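PDB 3HQX: Pyrimidine/purine nucleoside phosphorylase, which probably catalyses the phosphorolysis of a broad range of purine and pyrimidine nucleosides, giving the free base and alpha-D-ribose 1-phosphate. Local coordinates for residues A[24-29]-A[103-108]; A[42-47]-A[51-56]; A[59-64]-A[95-100]; A[68-73]-A[79-84]. All coordinates share one frame; numbering follows the deposited sequence.

Interaction 1: residues A[24-29]-A[103-108]; sequences GLCISH and LDYVCH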
# COMPACT_ATOMS: atom_id res chain seq x y z
N GLY A 24 -3.81 -1.74 -10.87
CA GLY A 24 -4.00 -1.08 -9.60
C GLY A 24 -4.90 -1.79 -8.60
O GLY A 24 -5.33 -1.21 -7.59
N LEU A 25 -5.23 -3.05 -8.88
CA LEU A 25 -6.03 -3.80 -7.89
C LEU A 25 -5.23 -4.52 -6.81
O LEU A 25 -5.82 -4.89 -5.80
CB LEU A 25 -6.92 -4.84 -8.57
CG LEU A 25 -7.99 -4.24 -9.45
CD1 LEU A 25 -8.66 -5.37 -10.21
CD2 LEU A 25 -8.99 -3.42 -8.63
N CYS A 26 -3.94 -4.69 -6.99
CA CYS A 26 -3.08 -5.20 -5.90
C CYS A 26 -1.90 -4.28 -5.71
O CYS A 26 -1.17 -4.00 -6.66
CB CYS A 26 -2.60 -6.60 -6.20
SG CYS A 26 -1.62 -7.33 -4.88
N ILE A 27 -1.72 -3.77 -4.48
CA ILE A 27 -0.66 -2.83 -4.12
C ILE A 27 0.06 -3.34 -2.85
O ILE A 27 -0.58 -3.60 -1.86
CB ILE A 27 -1.25 -1.45 -3.83
CG1 ILE A 27 -2.15 -0.93 -4.97
CG2 ILE A 27 -0.11 -0.44 -3.48
CD1 ILE A 27 -3.71 -1.31 -4.82
N SER A 28 1.36 -3.51 -2.93
CA SER A 28 2.09 -4.08 -1.80
C SER A 28 3.46 -3.46 -1.60
O SER A 28 3.99 -2.83 -2.52
CB SER A 28 2.17 -5.58 -1.90
OG SER A 28 3.00 -6.01 -2.96
N HIS A 29 4.00 -3.67 -0.43
CA HIS A 29 5.40 -3.31 -0.10
C HIS A 29 6.10 -4.50 0.55
O HIS A 29 5.45 -5.35 1.19
CB HIS A 29 5.46 -2.16 0.86
CG HIS A 29 5.00 -0.85 0.27
ND1 HIS A 29 3.67 -0.52 0.20
CD2 HIS A 29 5.68 0.21 -0.23
CE1 HIS A 29 3.55 0.69 -0.34
NE2 HIS A 29 4.75 1.16 -0.62
N LEU A 103 -9.13 -5.69 0.91
CA LEU A 103 -8.54 -6.86 1.54
C LEU A 103 -7.10 -6.56 1.92
O LEU A 103 -6.27 -6.29 1.03
CB LEU A 103 -8.55 -8.07 0.58
CG LEU A 103 -8.12 -9.40 1.15
CD1 LEU A 103 -9.25 -10.00 2.05
CD2 LEU A 103 -7.59 -10.36 0.09
N ASP A 104 -6.80 -6.58 3.22
CA ASP A 104 -5.41 -6.42 3.65
C ASP A 104 -4.85 -7.79 3.93
O ASP A 104 -5.51 -8.62 4.55
CB ASP A 104 -5.33 -5.61 4.96
CG ASP A 104 -5.74 -4.14 4.76
OD1 ASP A 104 -4.85 -3.30 4.55
OD2 ASP A 104 -6.96 -3.85 4.86
N TYR A 105 -3.62 -8.01 3.51
CA TYR A 105 -2.97 -9.30 3.72
C TYR A 105 -1.47 -9.15 4.03
O TYR A 105 -0.84 -8.11 3.77
CB TYR A 105 -3.17 -10.22 2.50
CG TYR A 105 -2.42 -9.75 1.29
CD1 TYR A 105 -1.10 -10.13 1.09
CD2 TYR A 105 -3.00 -8.91 0.36
CE1 TYR A 105 -0.36 -9.66 0.02
CE2 TYR A 105 -2.27 -8.44 -0.73
CZ TYR A 105 -0.96 -8.80 -0.88
OH TYR A 105 -0.30 -8.31 -1.98
N VAL A 106 -0.94 -10.22 4.64
CA VAL A 106 0.52 -10.42 4.71
C VAL A 106 0.83 -11.74 3.99
O VAL A 106 0.19 -12.79 4.25
CB VAL A 106 0.97 -10.50 6.16
CG1 VAL A 106 2.47 -10.84 6.21
CG2 VAL A 106 0.76 -9.14 6.86
N CYS A 107 1.81 -11.68 3.10
CA CYS A 107 2.33 -12.85 2.44
C CYS A 107 3.62 -13.22 3.12
O CYS A 107 4.60 -12.47 3.11
CB CYS A 107 2.52 -12.58 0.95
SG CYS A 107 2.99 -14.04 0.03
N HIS A 108 3.61 -14.44 3.68
CA HIS A 108 4.74 -15.01 4.37
C HIS A 108 5.47 -15.96 3.42
O HIS A 108 4.88 -16.88 2.89
CB HIS A 108 4.26 -15.81 5.57
CG HIS A 108 3.58 -15.01 6.62
ND1 HIS A 108 2.22 -14.77 6.62
CD2 HIS A 108 4.07 -14.36 7.69
CE1 HIS A 108 1.92 -14.02 7.67
NE2 HIS A 108 3.02 -13.76 8.33

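Interaction 2: residues A[42-47]-A[51-56]; sequences GVILPT and LTFETH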
# COMPACT_ATOMS: atom_id res chain seq x y z
N GLY A 42 0.28 -6.13 1.90
CA GLY A 42 -0.44 -5.71 0.69
C GLY A 42 -1.93 -5.49 0.86
O GLY A 42 -2.49 -5.80 1.92
N VAL A 43 -2.51 -4.91 -0.20
CA VAL A 43 -3.91 -4.61 -0.29
C VAL A 43 -4.38 -5.13 -1.65
O VAL A 43 -3.70 -4.95 -2.68
CB VAL A 43 -4.17 -3.10 -0.16
CG1 VAL A 43 -5.65 -2.77 -0.50
CG2 VAL A 43 -3.76 -2.61 1.26
N ILE A 44 -5.52 -5.79 -1.63
CA ILE A 44 -6.26 -6.12 -2.87
C ILE A 44 -7.55 -5.33 -2.78
O ILE A 44 -8.28 -5.40 -1.77
CB ILE A 44 -6.56 -7.61 -3.00
CG1 ILE A 44 -5.26 -8.38 -3.18
CG2 ILE A 44 -7.47 -7.86 -4.26
CD1 ILE A 44 -5.40 -9.86 -3.23
N LEU A 45 -7.85 -4.60 -3.85
CA LEU A 45 -9.07 -3.83 -3.95
C LEU A 45 -10.17 -4.66 -4.62
O LEU A 45 -9.87 -5.65 -5.23
CB LEU A 45 -8.78 -2.59 -4.76
CG LEU A 45 -7.79 -1.59 -4.20
CD1 LEU A 45 -7.61 -0.46 -5.20
CD2 LEU A 45 -8.30 -1.05 -2.89
N PRO A 46 -11.42 -4.25 -4.47
CA PRO A 46 -12.54 -5.05 -4.99
C PRO A 46 -12.36 -5.43 -6.45
O PRO A 46 -11.97 -4.61 -7.29
CB PRO A 46 -13.75 -4.15 -4.73
CG PRO A 46 -13.37 -3.39 -3.58
CD PRO A 46 -11.90 -3.10 -3.71
N THR A 47 -12.58 -6.71 -6.74
CA THR A 47 -12.24 -7.31 -8.03
C THR A 47 -13.55 -7.61 -8.76
O THR A 47 -14.59 -7.76 -8.11
CB THR A 47 -11.50 -8.68 -7.84
OG1 THR A 47 -12.29 -9.54 -7.02
CG2 THR A 47 -10.14 -8.55 -7.22
N LEU A 51 -8.13 -12.65 -9.52
CA LEU A 51 -6.76 -12.29 -9.78
C LEU A 51 -5.84 -13.50 -9.58
O LEU A 51 -5.89 -14.15 -8.52
CB LEU A 51 -6.35 -11.14 -8.87
CG LEU A 51 -7.30 -9.95 -8.88
CD1 LEU A 51 -6.63 -8.93 -7.91
CD2 LEU A 51 -7.53 -9.39 -10.34
N THR A 52 -4.98 -13.79 -10.55
CA THR A 52 -4.08 -14.97 -10.47
C THR A 52 -2.70 -14.56 -9.99
O THR A 52 -2.07 -13.70 -10.61
CB THR A 52 -3.95 -15.80 -11.82
OG1 THR A 52 -5.25 -16.25 -12.26
CG2 THR A 52 -3.12 -17.03 -11.61
N PHE A 53 -2.21 -15.22 -8.93
CA PHE A 53 -0.83 -15.12 -8.52
C PHE A 53 -0.16 -16.45 -8.62
O PHE A 53 -0.81 -17.49 -8.36
CB PHE A 53 -0.75 -14.69 -7.07
CG PHE A 53 -1.29 -13.33 -6.81
CD1 PHE A 53 -0.47 -12.25 -6.92
CD2 PHE A 53 -2.63 -13.13 -6.52
CE1 PHE A 53 -0.96 -10.98 -6.68
CE2 PHE A 53 -3.11 -11.91 -6.28
CZ PHE A 53 -2.29 -10.83 -6.34
N GLU A 54 1.12 -16.43 -9.03
CA GLU A 54 1.91 -17.65 -9.23
C GLU A 54 3.09 -17.72 -8.27
O GLU A 54 3.77 -16.69 -7.98
CB GLU A 54 2.36 -17.77 -10.72
CG GLU A 54 1.16 -17.77 -11.65
CD GLU A 54 1.50 -18.00 -13.11
OE1 GLU A 54 2.66 -18.36 -13.37
OE2 GLU A 54 0.61 -17.79 -13.99
N THR A 55 3.33 -18.89 -7.70
CA THR A 55 4.37 -19.01 -6.69
C THR A 55 5.57 -19.77 -7.20
O THR A 55 5.41 -20.69 -7.97
CB THR A 55 3.82 -19.78 -5.47
OG1 THR A 55 3.34 -21.08 -5.90
CG2 THR A 55 2.71 -19.00 -4.85
N HIS A 56 6.77 -19.34 -6.80
CA HIS A 56 7.98 -20.15 -6.94
C HIS A 56 8.16 -20.86 -5.60
O HIS A 56 7.87 -22.04 -5.50
CB HIS A 56 9.13 -19.27 -7.35
CG HIS A 56 8.99 -18.72 -8.74
ND1 HIS A 56 9.95 -17.95 -9.34
CD2 HIS A 56 8.00 -18.89 -9.66
CE1 HIS A 56 9.56 -17.64 -10.57
NE2 HIS A 56 8.37 -18.17 -10.77

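Interaction 3: residues A[59-64]-A[95-100]; sequences ERMEII and FKIETD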
# COMPACT_ATOMS: atom_id res chain seq x y z
N GLU A 59 4.11 -20.23 -0.02
CA GLU A 59 3.69 -19.00 0.57
C GLU A 59 2.57 -19.27 1.57
O GLU A 59 1.77 -20.15 1.35
CB GLU A 59 3.16 -18.04 -0.53
CG GLU A 59 4.22 -17.42 -1.36
CD GLU A 59 3.67 -16.52 -2.47
OE1 GLU A 59 2.42 -16.34 -2.55
OE2 GLU A 59 4.47 -16.06 -3.29
N ARG A 60 2.50 -18.49 2.65
CA ARG A 60 1.28 -18.42 3.44
C ARG A 60 0.68 -17.02 3.32
O ARG A 60 1.35 -16.04 3.57
CB ARG A 60 1.51 -18.77 4.92
CG ARG A 60 0.30 -18.62 5.77
CD ARG A 60 0.52 -19.12 7.20
NE ARG A 60 1.51 -18.34 8.00
CZ ARG A 60 1.22 -17.38 8.88
NH1 ARG A 60 -0.02 -16.93 9.05
NH2 ARG A 60 2.20 -16.81 9.60
N MSE A 61 -0.58 -16.96 2.91
CA MSE A 61 -1.33 -15.72 2.82
C MSE A 61 -2.19 -15.58 4.07
O MSE A 61 -3.01 -16.45 4.38
CB MSE A 61 -2.24 -15.75 1.60
CG MSE A 61 -1.51 -15.51 0.30
SE MSE A 61 -1.02 -13.66 0.03
CE MSE A 61 -2.87 -13.01 -0.35
N GLU A 62 -1.94 -14.53 4.84
CA GLU A 62 -2.65 -14.26 6.07
C GLU A 62 -3.56 -13.07 5.81
O GLU A 62 -3.08 -12.02 5.38
CB GLU A 62 -1.64 -13.91 7.18
CG GLU A 62 -2.30 -13.49 8.50
CD GLU A 62 -1.34 -13.02 9.56
OE1 GLU A 62 -0.11 -12.98 9.33
OE2 GLU A 62 -1.84 -12.69 10.66
N ILE A 63 -4.85 -13.23 6.12
CA ILE A 63 -5.77 -12.12 5.95
C ILE A 63 -5.72 -11.29 7.23
O ILE A 63 -6.01 -11.78 8.32
CB ILE A 63 -7.20 -12.60 5.64
CG1 ILE A 63 -7.27 -13.51 4.37
CG2 ILE A 63 -8.13 -11.39 5.44
CD1 ILE A 63 -6.46 -13.00 3.16
N ILE A 64 -5.44 -10.02 7.04
CA ILE A 64 -5.37 -9.02 8.11
C ILE A 64 -6.75 -8.30 8.30
O ILE A 64 -7.14 -8.01 9.44
CB ILE A 64 -4.22 -7.98 7.84
CG1 ILE A 64 -2.83 -8.62 7.84
CG2 ILE A 64 -4.32 -6.80 8.84
CD1 ILE A 64 -2.49 -9.48 9.03
N PHE A 95 -2.66 -19.37 -7.17
CA PHE A 95 -3.96 -19.17 -6.56
C PHE A 95 -4.68 -18.04 -7.27
O PHE A 95 -4.04 -17.19 -7.86
CB PHE A 95 -3.84 -18.97 -5.03
CG PHE A 95 -3.21 -17.68 -4.57
CD1 PHE A 95 -4.00 -16.60 -4.27
CD2 PHE A 95 -1.86 -17.56 -4.41
CE1 PHE A 95 -3.48 -15.44 -3.78
CE2 PHE A 95 -1.33 -16.37 -3.90
CZ PHE A 95 -2.15 -15.32 -3.61
N LYS A 96 -6.01 -18.07 -7.21
CA LYS A 96 -6.88 -17.10 -7.85
C LYS A 96 -7.80 -16.56 -6.79
O LYS A 96 -8.48 -17.34 -6.13
CB LYS A 96 -7.70 -17.74 -8.97
CG LYS A 96 -6.85 -18.49 -10.02
CD LYS A 96 -7.69 -18.96 -11.21
CE LYS A 96 -6.81 -19.43 -12.30
NZ LYS A 96 -5.76 -20.33 -11.74
N ILE A 97 -7.76 -15.24 -6.61
CA ILE A 97 -8.36 -14.60 -5.47
C ILE A 97 -9.35 -13.53 -5.92
O ILE A 97 -9.11 -12.79 -6.90
CB ILE A 97 -7.27 -14.04 -4.53
CG1 ILE A 97 -7.88 -13.46 -3.23
CG2 ILE A 97 -6.41 -12.98 -5.24
CD1 ILE A 97 -6.84 -13.35 -2.05
N GLU A 98 -10.48 -13.47 -5.23
CA GLU A 98 -11.49 -12.43 -5.46
C GLU A 98 -11.91 -11.81 -4.13
O GLU A 98 -11.90 -12.48 -3.09
CB GLU A 98 -12.69 -12.96 -6.29
CG GLU A 98 -13.05 -14.35 -6.00
CD GLU A 98 -14.13 -14.91 -6.93
OE1 GLU A 98 -13.93 -14.98 -8.15
OE2 GLU A 98 -15.17 -15.29 -6.41
N THR A 99 -12.29 -10.54 -4.18
CA THR A 99 -12.81 -9.88 -3.02
C THR A 99 -13.78 -8.79 -3.41
O THR A 99 -13.66 -8.24 -4.51
CB THR A 99 -11.64 -9.27 -2.16
OG1 THR A 99 -12.20 -8.73 -0.97
CG2 THR A 99 -10.84 -8.19 -2.96
N ASP A 100 -14.75 -8.50 -2.55
CA ASP A 100 -15.77 -7.43 -2.80
C ASP A 100 -15.50 -6.15 -1.99
O ASP A 100 -16.22 -5.14 -2.11
CB ASP A 100 -17.18 -7.94 -2.46
CG ASP A 100 -17.61 -9.11 -3.34
OD1 ASP A 100 -17.16 -9.20 -4.50
OD2 ASP A 100 -18.44 -9.92 -2.85

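Interaction 4: residues A[68-73]-A[79-84]; sequences CRVKIA and ELFRAG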
# COMPACT_ATOMS: atom_id res chain seq x y z
N CYS A 68 -12.23 -12.87 1.55
CA CYS A 68 -11.93 -13.22 0.14
C CYS A 68 -12.36 -14.64 -0.15
O CYS A 68 -12.56 -15.44 0.74
CB CYS A 68 -10.42 -13.05 -0.20
SG CYS A 68 -9.32 -14.03 0.79
N ARG A 69 -12.45 -14.94 -1.43
CA ARG A 69 -12.64 -16.30 -1.91
C ARG A 69 -11.47 -16.67 -2.81
O ARG A 69 -11.09 -15.88 -3.67
CB ARG A 69 -13.99 -16.43 -2.62
CG ARG A 69 -15.09 -16.50 -1.60
CD ARG A 69 -16.48 -16.47 -2.17
NE ARG A 69 -17.52 -16.61 -1.17
CZ ARG A 69 -18.02 -15.62 -0.42
NH1 ARG A 69 -17.49 -14.36 -0.45
NH2 ARG A 69 -19.01 -15.92 0.43
N VAL A 70 -10.90 -17.84 -2.58
CA VAL A 70 -9.67 -18.25 -3.26
C VAL A 70 -9.78 -19.65 -3.79
O VAL A 70 -10.26 -20.53 -3.09
CB VAL A 70 -8.45 -18.20 -2.30
CG1 VAL A 70 -7.19 -18.47 -3.05
CG2 VAL A 70 -8.35 -16.84 -1.64
N LYS A 71 -9.28 -19.86 -5.00
CA LYS A 71 -9.08 -21.21 -5.53
C LYS A 71 -7.60 -21.43 -5.55
O LYS A 71 -6.85 -20.70 -6.29
CB LYS A 71 -9.58 -21.34 -6.95
CG LYS A 71 -11.05 -21.36 -7.05
CD LYS A 71 -11.46 -21.76 -8.44
CE LYS A 71 -12.96 -21.98 -8.51
NZ LYS A 71 -13.78 -20.76 -8.20
N ILE A 72 -7.18 -22.42 -4.78
CA ILE A 72 -5.76 -22.72 -4.60
C ILE A 72 -5.31 -23.88 -5.46
O ILE A 72 -5.94 -24.97 -5.46
CB ILE A 72 -5.44 -23.07 -3.13
CG1 ILE A 72 -5.84 -21.90 -2.22
CG2 ILE A 72 -3.97 -23.36 -2.98
CD1 ILE A 72 -5.87 -22.26 -0.72
N ALA A 73 -4.19 -23.66 -6.15
CA ALA A 73 -3.54 -24.74 -6.87
C ALA A 73 -4.54 -25.24 -7.91
O ALA A 73 -5.11 -24.42 -8.65
CB ALA A 73 -3.08 -25.83 -5.89
N GLU A 79 -12.66 -21.27 -1.72
CA GLU A 79 -12.64 -21.39 -0.27
C GLU A 79 -12.69 -19.93 0.26
O GLU A 79 -12.09 -19.02 -0.29
CB GLU A 79 -11.34 -22.03 0.21
CG GLU A 79 -11.11 -23.51 -0.26
CD GLU A 79 -9.70 -24.02 0.05
OE1 GLU A 79 -9.28 -23.99 1.23
OE2 GLU A 79 -9.01 -24.48 -0.88
N LEU A 80 -13.39 -19.77 1.36
CA LEU A 80 -13.63 -18.48 1.99
C LEU A 80 -12.64 -18.26 3.14
O LEU A 80 -12.47 -19.11 3.98
CB LEU A 80 -15.03 -18.46 2.59
CG LEU A 80 -15.50 -17.22 3.37
CD1 LEU A 80 -15.72 -16.06 2.48
CD2 LEU A 80 -16.83 -17.61 4.05
N PHE A 81 -12.05 -17.07 3.17
CA PHE A 81 -11.17 -16.67 4.26
C PHE A 81 -11.54 -15.30 4.73
O PHE A 81 -11.82 -14.40 3.91
CB PHE A 81 -9.72 -16.68 3.76
CG PHE A 81 -9.29 -18.01 3.28
CD1 PHE A 81 -8.93 -19.00 4.17
CD2 PHE A 81 -9.37 -18.33 1.94
CE1 PHE A 81 -8.60 -20.28 3.71
CE2 PHE A 81 -9.04 -19.60 1.51
CZ PHE A 81 -8.66 -20.56 2.38
N ARG A 82 -11.50 -15.12 6.05
CA ARG A 82 -11.75 -13.82 6.68
C ARG A 82 -10.59 -13.45 7.57
O ARG A 82 -9.65 -14.25 7.82
CB ARG A 82 -13.07 -13.80 7.45
CG ARG A 82 -14.30 -13.91 6.59
CD ARG A 82 -15.65 -13.90 7.35
NE ARG A 82 -16.75 -13.81 6.40
CZ ARG A 82 -17.79 -14.64 6.31
NH1 ARG A 82 -17.91 -15.68 7.12
NH2 ARG A 82 -18.73 -14.39 5.39
N ALA A 83 -10.63 -12.22 8.07
CA ALA A 83 -9.55 -11.73 8.91
C ALA A 83 -9.20 -12.68 10.05
O ALA A 83 -10.08 -13.22 10.78
CB ALA A 83 -9.87 -10.31 9.46
N GLY A 84 -7.89 -12.93 10.15
CA GLY A 84 -7.35 -13.82 11.14
C GLY A 84 -7.02 -15.20 10.61
O GLY A 84 -6.31 -15.97 11.26
O HOH W 1 -9.24 -23.73 -3.29

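Interaction 1: residues A[24-29]-A[103-108]
The phenol oxygen of Tyr105 meets two side chains of the 24-29 segment, lying 3.3 Å from Cys26 SG and 3.7 Å from Ser28 CB. This is packing inside the cupin fold. Strands 26-32 and 103-109 are not neighbours but flank strand 38-44 in the same antiparallel sheet, and the tyrosine reaches across that middle strand. The ring passes over Gly42, whose CA is 3.5 Å from Tyr105 CZ; the lack of a side chain there is consistent with so close a passage. A long, flat residue suits this task, since its length carries OH past the middle strand to Cys26 and Ser28. The Tyr105 first torsion (chi1 70°) sets CG between backbone N and carbonyl carbon and lays the ring across the sheet. Leu25 and Cys26 both face Tyr21 in a classic beta bulge, and Cys26 swings SG opposite to its own backbone N (chi1 -177°). The sulfur therefore arrives at the ring edge, near the ring plane, 5.4 Å from the centroid, in a sulfur-aromatic contact. Met61 packs on the same tyrosine from the neighbouring strand 59-63. The alternate residues serve the dimer: Asp104 forms a salt bridge with Lys17 of the second subunit and a hydrogen bond with its Ser18, while Ile27 packs on Val43 of that subunit. At Ser28 the methylene comes closer than the hydroxyl, for OG lies 4.1 Å from Tyr105 OH.

Interaction 2: residues A[42-47]-A[51-56]
Leu51 and Thr47 form the tight part of this contact, with the threonine methyl CG2 pressed on the leucine's branch at 3.6 Å from Leu51 CG. The same methyl is equally near one arm of that branch, 3.6 Å from Leu51 CD1. Ile44 closes in from strand 38-44: its CG2, anti to the backbone N, lies 3.9 Å from Leu51 CD1, and the two side chains run past each other in opposite directions. Branched aliphatic groups suit a place where three short side chains must fit together between the two sheets of the cupin sandwich. Farther along, the packing is looser. Ile44 CD1 comes only to 4.3 Å from Phe53 CE2, meeting the ring obliquely; the Phe53 ring also meets Phe22 edge-to-face and lies against Phe95. The Thr52 and Glu54 side chains point away from Ile44, toward the solvent side, and His56 is exposed, whereas Thr55 turns inward, its hydroxyl bonded to Pro90 O and Ser93 N. Thr47 is amphipathic in a useful way: chi1 of 55° sends the methyl to Leu51, while OG1 accepts a hydrogen bond from Thr99 N. No hydrogen bond joins the two segments directly. Their contact is purely one of shape and van der Waals attraction, consistent with register being set mainly by backbone pairing with other strands, the contact adding close fit.

Interaction 3: residues A[59-64]-A[95-100]
Strands 59-63 and 95-98 run almost parallel, 11° apart, but with their axes 11.7 Å from each other they belong to opposing sheets and meet through side chains alone. Such face-to-face packing of two sheets forms the interior of the cupin beta-sandwich, and Met61 and Phe95 fill the gap here. Met61, present as selenomethionine, descends from its strand and bends at both chi2 and chi3, so that it curls round the end of the phenylalanine instead of stretching past it. Its CG lies 4.0 Å from Phe95 CZ and its CE 4.1 Å from the same Phe95 atom. The selenium is 5.3 Å from the ring centroid and 59° off the ring normal, an oblique Met-aromatic contact. A flexible, polarisable chain suits this place, since it can mould itself to a rigid ring. The folded chain then carries its methyl onward to Ile97, where CE stands 4.3 Å from Ile97 CD1. Phe95 has further aromatic company in Phe87, which meets it edge-to-face. On the outer strand face Arg60 and Glu62 are partly exposed, and Arg60 NH1 is hydrogen-bonded to Ser86 OG. Glu59 marks the more polar end of the contact. Its carboxylate plane is turned 75° from the ring, and an oxygen at the ring edge would be mildly favoured by the positive rim of hydrogens: Glu59 OE1 lies 4.0 Å from Phe95 CE2.

Interaction 4: residues A[68-73]-A[79-84]
Phe81, Glu79 and Cys68 lose the most surface here, and all three sit in the hydrogen-bonded pairs of an antiparallel ladder. Cys68 faces Phe81: its N donates to Phe81 O at 2.8 Å, and Phe81 N returns a bond of 3.0 Å to Cys68 O. Both side chains turn to the buried side, where Cys68 SG touches Phe81 CB at 4.0 Å and lies at the ring edge. The ring reaches back along the ladder to Val70, crossing it at about a right angle, with Val70 CG2 4.0 Å from Phe81 CD2. Phe87 and Ile63 also pack on this phenylalanine, as befits a large apolar residue facing the opposing sheet. Glu79 pairs with Val70, its O accepting from Val70 N at 2.8 Å and its N donating to Val70 O at 2.9 Å. One water accepts from Ile72 N, but its approach to Glu79 OE2 is so short that a bond there is doubtful; Ile72 CD1 packs 3.8 Å from Glu79 OE2. On the exposed side Leu80 slips between two arginines. Its CD1 stands over the centre of the Arg69 guanidinium, 3.7 Å from Arg69 CZ, while its CD2 lies over a face of the Arg82 guanidinium. Glu67 forms salt bridges with both, probably easing their like charges. The paired bonds between consecutive strands 67-72 and 79-82 make a beta hairpin at the edge of the four-stranded cupin sheet, its inner face mostly apolar.

Overall arrangement
The four contacts trace the cupin sandwich from its dimer side to its outer margin. Interaction 1 works within the six-stranded sheet, across a strand; interaction 4 lies within the four-stranded sheet, between true neighbours; interactions 2 and 3 join one sheet to the other. Accordingly, only interaction 4 has backbone hydrogen bonds between its segments, and its outer side carries charge. Interactions 1 and 3 are buried, each with one chalcogen-aromatic contact, and linked by strand pairing of 103-108 with 59-64. Interaction 2 is mainly aliphatic, with one aromatic ring, and partly buried. Strand 94-98 ties interaction 3 to 51-56 on one side and 68-73 on the other.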